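Local coordinates for RV0130 (Mycobacterium tuberculosis, PDB 2C2I), which probably catalyses the reversible hydration of trans-2-enoyl-CoA thioesters to (3R)-3-hydroxyacyl-CoA, acting as a homodimer with the hotdog fold, at residues Q124-T129 and E144-Y149; G15-Q20 and R107-L112; E29-F34 and T59-F64. One frame throughout, in Å; residues are numbered along the deposited sequence.

Contact 1 of 3, residues Q124-T129 and E144-Y149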
loop_
_atom_site.group_PDB
_atom_site.type_symbol
_atom_site.label_atom_id
_atom_site.label_comp_id
_atom_site.label_asym_id
_atom_site.label_seq_id
_atom_site.Cartn_x
_atom_site.Cartn_y
_atom_site.Cartn_z
ATOM N N GLN A 124 5.254 -18.715 -3.333
ATOM C CA GLN A 124 4.705 -17.565 -2.646
ATOM C C GLN A 124 5.354 -17.486 -1.280
ATOM O O GLN A 124 5.222 -18.418 -0.498
ATOM C CB GLN A 124 3.217 -17.822 -2.466
ATOM C CG GLN A 124 2.409 -16.660 -2.059
ATOM C CD GLN A 124 1.041 -16.754 -2.701
ATOM O OE1 GLN A 124 0.858 -16.366 -3.864
ATOM N NE2 GLN A 124 0.082 -17.285 -1.967
ATOM N N ALA A 125 6.026 -16.373 -1.009
ATOM C CA ALA A 125 6.725 -16.169 0.259
ATOM C C ALA A 125 5.926 -15.213 1.144
ATOM O O ALA A 125 5.531 -14.142 0.690
ATOM C CB ALA A 125 8.082 -15.613 0.005
ATOM N N THR A 126 5.708 -15.599 2.392
ATOM C CA THR A 126 5.095 -14.718 3.366
ATOM C C THR A 126 6.237 -14.126 4.200
ATOM O O THR A 126 7.057 -14.856 4.752
ATOM C CB THR A 126 4.073 -15.469 4.202
ATOM O OG1 THR A 126 3.068 -16.005 3.326
ATOM C CG2 THR A 126 3.411 -14.563 5.266
ATOM N N VAL A 127 6.267 -12.798 4.277
ATOM C CA VAL A 127 7.405 -12.062 4.836
ATOM C C VAL A 127 6.898 -11.137 5.950
ATOM O O VAL A 127 5.872 -10.482 5.781
ATOM C CB VAL A 127 8.119 -11.234 3.745
ATOM C CG1 VAL A 127 9.304 -10.448 4.348
ATOM C CG2 VAL A 127 8.629 -12.128 2.568
ATOM N N SER A 128 7.626 -11.090 7.070
ATOM C CA SER A 128 7.366 -10.117 8.134
ATOM C C SER A 128 8.378 -8.988 8.039
ATOM O O SER A 128 9.564 -9.253 7.901
ATOM C CB SER A 128 7.496 -10.781 9.498
ATOM O OG SER A 128 8.776 -11.386 9.635
ATOM N N THR A 129 7.922 -7.733 8.109
ATOM C CA THR A 129 8.839 -6.600 8.011
ATOM C C THR A 129 8.497 -5.604 9.110
ATOM O O THR A 129 7.321 -5.386 9.430
ATOM C CB THR A 129 8.797 -5.896 6.615
ATOM O OG1 THR A 129 9.065 -6.846 5.558
ATOM C CG2 THR A 129 9.831 -4.792 6.511
ATOM N N GLU A 144 2.908 -7.871 7.495
ATOM C CA GLU A 144 3.148 -9.210 6.978
ATOM C C GLU A 144 2.605 -9.241 5.544
ATOM O O GLU A 144 1.415 -8.988 5.327
ATOM C CB GLU A 144 2.449 -10.242 7.846
ATOM C CG GLU A 144 2.761 -11.680 7.406
ATOM C CD GLU A 144 2.149 -12.671 8.355
ATOM O OE1 GLU A 144 2.581 -12.698 9.523
ATOM O OE2 GLU A 144 1.203 -13.376 7.977
ATOM N N SER A 145 3.493 -9.523 4.584
ATOM C CA SER A 145 3.193 -9.373 3.149
ATOM C C SER A 145 3.411 -10.710 2.437
ATOM O O SER A 145 4.040 -11.614 2.985
ATOM C CB SER A 145 4.065 -8.297 2.504
ATOM O OG SER A 145 5.454 -8.619 2.575
ATOM N N ILE A 146 2.869 -10.819 1.230
ATOM C CA ILE A 146 2.964 -12.050 0.463
ATOM C C ILE A 146 3.471 -11.668 -0.918
ATOM O O ILE A 146 2.888 -10.812 -1.610
ATOM C CB ILE A 146 1.622 -12.807 0.388
ATOM C CG1 ILE A 146 1.063 -13.003 1.815
ATOM C CG2 ILE A 146 1.814 -14.148 -0.311
ATOM C CD1 ILE A 146 -0.411 -13.391 1.892
ATOM N N VAL A 147 4.566 -12.309 -1.298
ATOM C CA VAL A 147 5.213 -12.060 -2.574
ATOM C C VAL A 147 5.214 -13.359 -3.353
ATOM O O VAL A 147 5.699 -14.374 -2.841
ATOM C CB VAL A 147 6.674 -11.599 -2.368
ATOM C CG1 VAL A 147 7.367 -11.361 -3.706
ATOM C CG2 VAL A 147 6.731 -10.316 -1.478
ATOM N N ARG A 148 4.721 -13.304 -4.586
ATOM C CA ARG A 148 4.714 -14.457 -5.491
ATOM C C ARG A 148 5.848 -14.306 -6.502
ATOM O O ARG A 148 5.896 -13.318 -7.224
ATOM C CB ARG A 148 3.356 -14.586 -6.180
ATOM C CG ARG A 148 3.295 -15.657 -7.237
ATOM C CD ARG A 148 1.869 -15.910 -7.755
ATOM N NE ARG A 148 0.882 -16.090 -6.682
ATOM C CZ ARG A 148 -0.372 -16.504 -6.872
ATOM N NH1 ARG A 148 -0.814 -16.773 -8.100
ATOM N NH2 ARG A 148 -1.185 -16.639 -5.833
ATOM N N TYR A 149 6.768 -15.275 -6.504
ATOM C CA TYR A 149 7.894 -15.326 -7.436
ATOM C C TYR A 149 7.515 -16.252 -8.586
ATOM O O TYR A 149 7.258 -17.425 -8.364
ATOM C CB TYR A 149 9.139 -15.842 -6.720
ATOM C CG TYR A 149 9.633 -14.939 -5.628
ATOM C CD1 TYR A 149 10.363 -13.797 -5.933
ATOM C CD2 TYR A 149 9.376 -15.218 -4.277
ATOM C CE1 TYR A 149 10.826 -12.958 -4.943
ATOM C CE2 TYR A 149 9.842 -14.370 -3.278
ATOM C CZ TYR A 149 10.562 -13.248 -3.627
ATOM O OH TYR A 149 11.029 -12.396 -2.648
HETATM O O HOH W 1 6.607 -7.793 5.024
#
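Residues Gln-124 to Ser-128 pair antiparallel with Glu-144 to Arg-148, their strand axes 157° apart, and the hydrogen-bonded pairs are Ala-125 with Val-147 and Val-127 with Ser-145. Four nearly straight N-H...O bonds join them, the shortest from Ala-125 N to Val-147 O at 2.7 Å. On the face bearing Gln-124, Thr-126, Ile-146 and Arg-148, the guanidinium of Arg-148 takes hold of one oxygen side-on: NE and NH2 both donate to Gln-124 OE1, at 2.8 and 2.9 Å. NE lies nearly along the C=O axis and NH2 on a lone pair. Gln-124 CG is anti to the backbone N (chi1 -167°), and the chain then bends at chi2 toward Arg-148. The amide and guanidinium planes are 26° apart, and the two donors hold OE1 at the guanidinium edge. Both residues probably bind substrate for the partner subunit's site, as in related hydratases. Farther along, Thr-126 CG2 rests on Glu-144 CG at 3.6 Å, while the carboxylate reaches on to Asn-92. On the other face Ala-125 CB meets the rim of the Tyr-149 ring, in its plane, 3.9 Å from CE2. A water donates to Val-127 O and also bonds Ser-145 OG, at 2.8 Å, and Thr-129 OG1. The hairpin lies inside the sheet, between strands 105-119 and 86-95, while helix 70-75 packs on Val-127, Thr-129 and Ser-145.

Contact 2 of 3, residues G15-Q20 and R107-L112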
loop_
_atom_site.group_PDB
_atom_site.type_symbol
_atom_site.label_atom_id
_atom_site.label_comp_id
_atom_site.label_asym_id
_atom_site.label_seq_id
_atom_site.Cartn_x
_atom_site.Cartn_y
_atom_site.Cartn_z
ATOM N N GLY A 15 11.475 -19.430 8.201
ATOM C CA GLY A 15 11.781 -19.329 9.609
ATOM C C GLY A 15 13.139 -18.702 9.898
ATOM O O GLY A 15 13.623 -18.789 11.039
ATOM N N GLU A 16 13.762 -18.085 8.887
ATOM C CA GLU A 16 15.010 -17.310 9.079
ATOM C C GLU A 16 14.815 -15.816 8.842
ATOM O O GLU A 16 13.922 -15.406 8.098
ATOM C CB GLU A 16 16.119 -17.799 8.137
ATOM C CG GLU A 16 16.562 -19.245 8.381
ATOM C CD GLU A 16 17.645 -19.717 7.426
ATOM O OE1 GLU A 16 18.067 -18.951 6.520
ATOM O OE2 GLU A 16 18.088 -20.872 7.589
ATOM N N LYS A 17 15.674 -15.005 9.471
ATOM C CA LYS A 17 15.825 -13.592 9.117
ATOM C C LYS A 17 16.417 -13.512 7.709
ATOM O O LYS A 17 17.293 -14.302 7.345
ATOM C CB LYS A 17 16.715 -12.867 10.151
ATOM C CG LYS A 17 16.922 -11.384 9.906
ATOM C CD LYS A 17 17.898 -10.769 10.927
ATOM C CE LYS A 17 18.358 -9.379 10.484
ATOM N NZ LYS A 17 19.033 -8.591 11.578
ATOM N N VAL A 18 15.926 -12.580 6.893
ATOM C CA VAL A 18 16.477 -12.406 5.544
ATOM C C VAL A 18 17.227 -11.080 5.345
ATOM O O VAL A 18 17.788 -10.844 4.278
ATOM C CB VAL A 18 15.414 -12.624 4.428
ATOM C CG1 VAL A 18 15.012 -14.070 4.367
ATOM C CG2 VAL A 18 14.203 -11.736 4.674
ATOM N N GLY A 19 17.230 -10.227 6.365
ATOM C CA GLY A 19 18.173 -9.123 6.391
ATOM C C GLY A 19 17.664 -7.804 6.932
ATOM O O GLY A 19 16.663 -7.737 7.680
ATOM N N GLN A 20 18.437 -6.773 6.618
ATOM C CA GLN A 20 18.160 -5.413 7.033
ATOM C C GLN A 20 18.605 -4.483 5.912
ATOM O O GLN A 20 19.688 -4.639 5.339
ATOM C CB GLN A 20 18.885 -5.092 8.347
ATOM C CG GLN A 20 18.640 -3.680 8.843
ATOM C CD GLN A 20 19.184 -3.449 10.232
ATOM O OE1 GLN A 20 20.391 -3.379 10.426
ATOM N NE2 GLN A 20 18.292 -3.326 11.204
ATOM N N ARG A 107 14.401 2.442 7.803
ATOM C CA ARG A 107 15.165 1.227 7.528
ATOM C C ARG A 107 14.294 0.032 7.909
ATOM O O ARG A 107 13.536 0.087 8.882
ATOM C CB ARG A 107 16.463 1.236 8.352
ATOM C CG ARG A 107 17.263 -0.024 8.305
ATOM C CD ARG A 107 18.630 0.220 8.939
ATOM N NE ARG A 107 18.571 0.228 10.399
ATOM C CZ ARG A 107 19.657 0.219 11.173
ATOM N NH1 ARG A 107 20.862 0.213 10.614
ATOM N NH2 ARG A 107 19.539 0.210 12.492
ATOM N N ALA A 108 14.419 -1.054 7.158
ATOM C CA ALA A 108 13.571 -2.211 7.381
ATOM C C ALA A 108 14.388 -3.447 7.777
ATOM O O ALA A 108 15.539 -3.582 7.345
ATOM C CB ALA A 108 12.707 -2.502 6.114
ATOM N N THR A 109 13.772 -4.325 8.579
ATOM C CA THR A 109 14.277 -5.669 8.874
ATOM C C THR A 109 13.184 -6.645 8.459
ATOM O O THR A 109 12.038 -6.432 8.810
ATOM C CB THR A 109 14.464 -5.824 10.393
ATOM O OG1 THR A 109 15.375 -4.799 10.841
ATOM C CG2 THR A 109 15.032 -7.212 10.705
ATOM N N SER A 110 13.526 -7.702 7.718
ATOM C CA SER A 110 12.513 -8.700 7.329
ATOM C C SER A 110 12.912 -10.135 7.694
ATOM O O SER A 110 14.107 -10.472 7.730
ATOM C CB SER A 110 12.243 -8.629 5.817
ATOM O OG SER A 110 11.694 -7.371 5.437
ATOM N N SER A 111 11.906 -10.976 7.907
ATOM C CA SER A 111 12.105 -12.412 8.156
ATOM C C SER A 111 11.179 -13.202 7.272
ATOM O O SER A 111 10.085 -12.730 6.936
ATOM C CB SER A 111 11.765 -12.747 9.610
ATOM O OG SER A 111 12.512 -11.915 10.479
ATOM N N LEU A 112 11.599 -14.412 6.893
ATOM C CA LEU A 112 10.739 -15.257 6.079
ATOM C C LEU A 112 9.806 -16.101 6.956
ATOM O O LEU A 112 10.261 -16.965 7.732
ATOM C CB LEU A 112 11.624 -16.140 5.182
ATOM C CG LEU A 112 11.008 -17.021 4.121
ATOM C CD1 LEU A 112 10.148 -16.160 3.177
ATOM C CD2 LEU A 112 12.185 -17.660 3.357
#
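Lys-17 to Gln-20 run antiparallel to Thr-109 to Ser-111, and backbone bonds carry most of the contact. Gly-15 N donates to Leu-112 O, and Leu-112 N returns a bond to Glu-16 O at 2.8 Å. One carbonyl then serves two consecutive donors: Ser-110 O accepts from Val-18 N at 2.9 Å and, weakly, from Gly-19 N at 3.4 Å. Ser-110 N in turn donates to Gly-19 O, and the pairing runs on through Ala-108 to Ser-21. Gly-19 has a phi of 142°, a conformation in which a CB would press on the carbonyl oxygen of Val-18.

Polar side chains meet at the Gln-20 end. The Gln-20 amide is stacked over one face of the Arg-107 guanidinium, the planes only 9° apart and OE1 3.6 Å from NH1, offset toward the rim. From there Gln-20 NE2 donates to Thr-109 OG1 at 3.3 Å, somewhat tilted from the amide plane, so the amide is held by both a flat partner and a bond. Arg-107 NE is meanwhile turned to a salt bridge with Glu-132 on the next strand.

Van der Waals contact is modest. Val-18 CG2, in the crowded position between N and the carbonyl carbon, lies 3.3 Å from Ser-110 O. The apolar contacts are Val-18 CG1 on Leu-112 CB and, on the other side of the strand, Lys-17 CE passing Thr-109 CG2.

With Val-18 and Gly-19 both facing Ser-110, this is a classic beta bulge, placed in strand 17-25, an outermost strand of the hotdog sheet within this chain.

Contact 3 of 3, residues E29-F34 and T59-F64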
loop_
_atom_site.group_PDB
_atom_site.type_symbol
_atom_site.label_atom_id
_atom_site.label_comp_id
_atom_site.label_asym_id
_atom_site.label_seq_id
_atom_site.Cartn_x
_atom_site.Cartn_y
_atom_site.Cartn_z
ATOM N N GLU A 29 9.818 15.671 -2.227
ATOM C CA GLU A 29 9.658 15.379 -3.656
ATOM C C GLU A 29 9.003 14.013 -3.862
ATOM O O GLU A 29 8.138 13.865 -4.711
ATOM C CB GLU A 29 11.006 15.469 -4.391
ATOM C CG GLU A 29 11.246 14.417 -5.477
ATOM C CD GLU A 29 11.233 14.922 -6.926
ATOM O OE1 GLU A 29 12.050 14.392 -7.713
ATOM O OE2 GLU A 29 10.420 15.807 -7.303
ATOM N N GLU A 30 9.430 13.019 -3.082
ATOM C CA GLU A 30 8.860 11.673 -3.197
ATOM C C GLU A 30 7.427 11.651 -2.717
ATOM O O GLU A 30 6.585 10.952 -3.305
ATOM C CB GLU A 30 9.693 10.659 -2.418
ATOM C CG GLU A 30 11.084 10.464 -3.007
ATOM C CD GLU A 30 11.967 9.601 -2.121
ATOM O OE1 GLU A 30 11.769 9.593 -0.874
ATOM O OE2 GLU A 30 12.839 8.910 -2.685
ATOM N N VAL A 31 7.156 12.395 -1.650
ATOM C CA VAL A 31 5.819 12.425 -1.044
ATOM C C VAL A 31 4.830 13.077 -2.019
ATOM O O VAL A 31 3.708 12.589 -2.198
ATOM C CB VAL A 31 5.815 13.107 0.343
ATOM C CG1 VAL A 31 4.389 13.265 0.886
ATOM C CG2 VAL A 31 6.640 12.301 1.344
ATOM N N ASN A 32 5.279 14.161 -2.661
ATOM C CA ASN A 32 4.524 14.829 -3.746
ATOM C C ASN A 32 4.261 13.952 -4.963
ATOM O O ASN A 32 3.151 13.960 -5.501
ATOM C CB ASN A 32 5.254 16.102 -4.184
ATOM C CG ASN A 32 5.384 17.115 -3.070
ATOM O OD1 ASN A 32 4.803 16.970 -2.003
ATOM N ND2 ASN A 32 6.173 18.154 -3.318
ATOM N N LEU A 33 5.261 13.186 -5.404
ATOM C CA LEU A 33 5.086 12.292 -6.544
ATOM C C LEU A 33 4.061 11.219 -6.174
ATOM O O LEU A 33 3.255 10.850 -7.006
ATOM C CB LEU A 33 6.391 11.611 -6.958
ATOM C CG LEU A 33 7.529 12.451 -7.577
ATOM C CD1 LEU A 33 8.793 11.635 -7.785
ATOM C CD2 LEU A 33 7.066 13.067 -8.874
ATOM N N PHE A 34 4.124 10.740 -4.927
ATOM C CA PHE A 34 3.183 9.726 -4.431
ATOM C C PHE A 34 1.740 10.230 -4.461
ATOM O O PHE A 34 0.809 9.504 -4.871
ATOM C CB PHE A 34 3.543 9.273 -3.019
ATOM C CG PHE A 34 2.839 7.996 -2.605
ATOM C CD1 PHE A 34 3.325 6.762 -3.018
ATOM C CD2 PHE A 34 1.684 8.045 -1.819
ATOM C CE1 PHE A 34 2.660 5.565 -2.639
ATOM C CE2 PHE A 34 1.004 6.861 -1.442
ATOM C CZ PHE A 34 1.498 5.625 -1.848
ATOM N N THR A 59 5.122 18.046 7.464
ATOM C CA THR A 59 4.457 17.075 6.589
ATOM C C THR A 59 4.915 15.669 6.972
ATOM O O THR A 59 6.074 15.481 7.377
ATOM C CB THR A 59 4.721 17.329 5.089
ATOM O OG1 THR A 59 6.113 17.579 4.845
ATOM C CG2 THR A 59 3.890 18.533 4.582
ATOM N N ILE A 60 4.012 14.695 6.841
ATOM C CA ILE A 60 4.348 13.280 7.080
ATOM C C ILE A 60 4.084 12.457 5.806
ATOM O O ILE A 60 3.255 12.846 4.965
ATOM C CB ILE A 60 3.587 12.695 8.332
ATOM C CG1 ILE A 60 2.063 12.666 8.138
ATOM C CG2 ILE A 60 3.939 13.439 9.621
ATOM C CD1 ILE A 60 1.320 11.965 9.256
ATOM N N ALA A 61 4.790 11.337 5.646
ATOM C CA ALA A 61 4.578 10.453 4.503
ATOM C C ALA A 61 3.175 9.837 4.549
ATOM O O ALA A 61 2.580 9.702 5.595
ATOM C CB ALA A 61 5.632 9.325 4.494
ATOM N N HIS A 62 2.675 9.433 3.389
ATOM C CA HIS A 62 1.472 8.606 3.327
ATOM C C HIS A 62 1.847 7.240 3.905
ATOM O O HIS A 62 2.892 6.708 3.556
ATOM C CB HIS A 62 1.060 8.367 1.872
ATOM C CG HIS A 62 0.749 9.607 1.094
ATOM N ND1 HIS A 62 1.726 10.460 0.624
ATOM C CD2 HIS A 62 -0.430 10.087 0.624
ATOM C CE1 HIS A 62 1.157 11.442 -0.056
ATOM N NE2 HIS A 62 -0.152 11.244 -0.064
ATOM N N GLY A 63 1.029 6.691 4.790
ATOM C CA GLY A 63 1.229 5.290 5.234
ATOM C C GLY A 63 1.295 4.329 4.054
ATOM O O GLY A 63 2.086 3.348 4.071
ATOM N N PHE A 64 0.514 4.600 3.009
ATOM C CA PHE A 64 0.513 3.693 1.868
ATOM C C PHE A 64 1.843 3.769 1.150
ATOM O O PHE A 64 2.226 2.824 0.478
ATOM C CB PHE A 64 -0.643 3.971 0.897
ATOM C CG PHE A 64 -1.963 3.363 1.309
ATOM C CD1 PHE A 64 -2.085 1.980 1.560
ATOM C CD2 PHE A 64 -3.092 4.168 1.425
ATOM C CE1 PHE A 64 -3.319 1.435 1.909
ATOM C CE2 PHE A 64 -4.351 3.612 1.756
ATOM C CZ PHE A 64 -4.465 2.265 2.018
#
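His-62 packs against Val-31 and Phe-34 where the loop leading to helix 63-68, part of the probable substrate site of this MaoC-like hydratase, meets helix 28-38. His-62 occupies the N-cap position of helix 63-68. Its ring is pressed on one face by Phe-34: CD2 stands over it toward the rim, 3.4 Å from His-62 CG. The two rings are oblique, with planes at 52° and centroids 4.9 Å apart. The Phe-34 side chain starts with CG anti to the backbone N (chi1 -165°), and its far end touches the start of helix 63-68, where CZ lies 3.5 Å from Phe-64 C and 3.9 Å from Phe-64 CB.

Val-31 meets His-62 at the imidazole's CE1: Val-31 CG1 lies 3.8 Å and Val-31 O 3.5 Å from His-62 CE1. Its other branch, CG2, comes to Ala-61 CB at 4.4 Å. Phe-34 also meets the Phe-34 ring of the second subunit, so the same aromatic side chain takes part in the dimer contact.

The polar atoms of this loop are bonded to partners outside the two segments. His-62 NE2 bonds Asp-40 O, Ile-60 O bonds His-45 ND1, and the rings of His-62 and His-45 are stacked. Asp-40 and His-45 are probably the catalytic pair, as in related hydratases. The packing of Val-31 and Phe-34, with the bond from His-62 NE2 to Asp-40 O, would hold the His-62 ring beside His-45, consistent with helix 28-38 acting as second-shell support for this probable substrate-binding loop.

From the N terminus, residues 15-20 open contact 2, which closes only at residues 107-112. Contact 3 is nested within that loop, opened by helix 28-38 directly after strand 17-25 and closed at residues 59-64. Contact 1 follows in series, a hairpin closed by the last strand. Contacts 1 and 2 meet in one antiparallel sheet, on neighbouring strands 105-119 and 122-133, with Thr-129 OG1 and Ser-110 OG 2.7 Å apart. Contact 3 lies on the opposite side of the chain's centre, its centre about 24 Å from that of contact 1 and about 25 Å from that of contact 2, tying helix 28-38 to the probable substrate loop before helix 63-68.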